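Local coordinates for protein pectate lyase/Amb allergen (Acidovorax citrulli, PDB 4HWV) that probably cleaves pectate, a plant cell-wall polysaccharide, as a calcium-binding lyase secreted by a plant pathogen, at residues A[229-234]-A[279-284]. Numbering follows the deposited sequence.
Sequences ISVAHA and GLVDVT. With CA (calcium ion), chain C.
Val-231 and Asp-282 make the shortest link between two parallel strands, Val-231 N giving its hydrogen to Asp-282 O at 2.8 Å. Three more backbone bonds complete the ladder: Ile-229 N to Leu-280 O, Asp-282 N to Ile-229 O, and Thr-284 N to Val-231 O. Ile-229, Val-231, Val-281 and Val-283 share one face of the sheet. There, Ile-229 CB meets Val-281 CG2 at 4.1 Å, and Val-231 CB meets Val-283 CG2 at the same distance. Val-231 CG2, anti to its carbonyl carbon, reaches diagonally back to Val-281 CG1 at 4.2 Å. Farther along, Ala-232 CB rests 3.5 Å from Thr-284 OG1.

Ser-230 and Asp-282 lie on the other face. Asp-282 CG sits beside its own backbone N (chi1 -74°), and OD2 binds calcium at 2.2 Å, while OD1 accepts a hydrogen bond from Leu-305 N, fixing both carboxylate oxygens. Asp-227 and Asp-278 also bind the ion, and three waters, bound at 2.6 to 2.7 Å, share the coordination. Ser-230 OG, hydrogen-bonded to Asp-227 OD2 and Asn-182 OD1, would steady Asp-227 from the second shell. Strand 182-185 continues the sheet beyond 229-231. Such stacked parallel strands, apolar inward, with a calcium-binding aspartate on the outer face and two more just before the strands, characterise the right-handed beta-helix of family 1 pectate lyases.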
loop_
_atom_site.group_PDB
_atom_site.type_symbol
_atom_site.label_atom_id
_atom_site.label_comp_id
_atom_site.label_asym_id
_atom_site.label_seq_id
_atom_site.Cartn_x
_atom_site.Cartn_y
_atom_site.Cartn_z
ATOM N N ILE A 229 14.126 -6.711 10.195
ATOM C CA ILE A 229 14.999 -7.133 11.294
ATOM C C ILE A 229 16.210 -7.839 10.687
ATOM O O ILE A 229 16.055 -8.732 9.828
ATOM C CB ILE A 229 14.290 -8.106 12.274
ATOM C CG1 ILE A 229 12.999 -7.491 12.851
ATOM C CG2 ILE A 229 15.246 -8.498 13.405
ATOM C CD1 ILE A 229 12.199 -8.471 13.705
ATOM N N SER A 230 17.405 -7.427 11.112
ATOM C CA SER A 230 18.648 -8.091 10.717
ATOM C C SER A 230 19.245 -8.743 11.948
ATOM O O SER A 230 19.363 -8.093 13.005
ATOM C CB SER A 230 19.652 -7.079 10.167
ATOM O OG SER A 230 19.135 -6.374 9.044
ATOM N N VAL A 231 19.628 -10.015 11.821
ATOM C CA VAL A 231 20.197 -10.760 12.929
ATOM C C VAL A 231 21.584 -11.271 12.522
ATOM O O VAL A 231 21.727 -12.407 12.079
ATOM C CB VAL A 231 19.286 -11.921 13.368
ATOM C CG1 VAL A 231 19.756 -12.478 14.708
ATOM C CG2 VAL A 231 17.827 -11.454 13.454
ATOM N N ALA A 232 22.589 -10.407 12.649
ATOM C CA ALA A 232 23.958 -10.762 12.266
ATOM C C ALA A 232 24.865 -10.940 13.478
ATOM O O ALA A 232 25.909 -11.576 13.383
ATOM C CB ALA A 232 24.544 -9.694 11.299
ATOM N N HIS A 233 24.455 -10.389 14.619
ATOM C CA HIS A 233 25.326 -10.351 15.808
ATOM C C HIS A 233 24.530 -10.534 17.075
ATOM O O HIS A 233 24.839 -9.930 18.094
ATOM C CB HIS A 233 26.144 -9.051 15.878
ATOM C CG HIS A 233 27.057 -8.877 14.708
ATOM N ND1 HIS A 233 28.225 -9.599 14.570
ATOM C CD2 HIS A 233 26.957 -8.102 13.597
ATOM C CE1 HIS A 233 28.806 -9.274 13.426
ATOM N NE2 HIS A 233 28.063 -8.360 12.823
ATOM N N ALA A 234 23.519 -11.392 17.008
ATOM C CA ALA A 234 22.709 -11.715 18.181
ATOM C C ALA A 234 22.500 -13.204 18.293
ATOM O O ALA A 234 22.293 -13.885 17.291
ATOM C CB ALA A 234 21.350 -11.020 18.134
ATOM N N GLY A 279 15.421 -7.902 2.893
ATOM C CA GLY A 279 14.749 -9.012 3.553
ATOM C C GLY A 279 13.612 -8.598 4.466
ATOM O O GLY A 279 13.458 -7.415 4.822
ATOM N N LEU A 280 12.822 -9.579 4.887
ATOM C CA LEU A 280 11.957 -9.355 6.061
ATOM C C LEU A 280 12.785 -9.550 7.336
ATOM O O LEU A 280 12.985 -8.604 8.097
ATOM C CB LEU A 280 10.740 -10.291 6.048
ATOM C CG LEU A 280 9.758 -10.042 4.891
ATOM C CD1 LEU A 280 8.639 -11.077 4.877
ATOM C CD2 LEU A 280 9.185 -8.618 4.933
ATOM N N VAL A 281 13.273 -10.771 7.542
ATOM C CA VAL A 281 14.191 -11.077 8.637
ATOM C C VAL A 281 15.328 -11.906 8.055
ATOM O O VAL A 281 15.106 -13.022 7.582
ATOM C CB VAL A 281 13.531 -11.850 9.803
ATOM C CG1 VAL A 281 14.559 -12.040 10.921
ATOM C CG2 VAL A 281 12.283 -11.119 10.315
ATOM N N ASP A 282 16.537 -11.347 8.080
ATOM C CA ASP A 282 17.721 -12.048 7.591
ATOM C C ASP A 282 18.580 -12.426 8.783
ATOM O O ASP A 282 18.765 -11.618 9.699
ATOM C CB ASP A 282 18.530 -11.178 6.624
ATOM C CG ASP A 282 17.872 -11.031 5.262
ATOM O OD1 ASP A 282 16.880 -11.728 4.948
ATOM O OD2 ASP A 282 18.372 -10.188 4.483
ATOM N N VAL A 283 19.109 -13.641 8.767
ATOM C CA VAL A 283 19.977 -14.133 9.841
ATOM C C VAL A 283 21.279 -14.521 9.178
ATOM O O VAL A 283 21.307 -15.429 8.351
ATOM C CB VAL A 283 19.359 -15.356 10.575
ATOM C CG1 VAL A 283 20.242 -15.773 11.737
ATOM C CG2 VAL A 283 17.930 -15.051 11.035
ATOM N N THR A 284 22.349 -13.810 9.507
ATOM C CA THR A 284 23.630 -13.997 8.819
ATOM C C THR A 284 24.758 -13.971 9.848
ATOM O O THR A 284 24.524 -13.715 11.030
ATOM C CB THR A 284 23.867 -12.884 7.778
ATOM O OG1 THR A 284 23.891 -11.619 8.448
ATOM C CG2 THR A 284 22.777 -12.881 6.705
HETATM CA CA CA C . 19.238 -8.134 4.599
HETATM O O HOH W 1 21.430 -8.822 3.267
HETATM O O HOH W 2 21.321 -9.056 6.010
HETATM O O HOH W 3 20.585 -5.868 4.845
#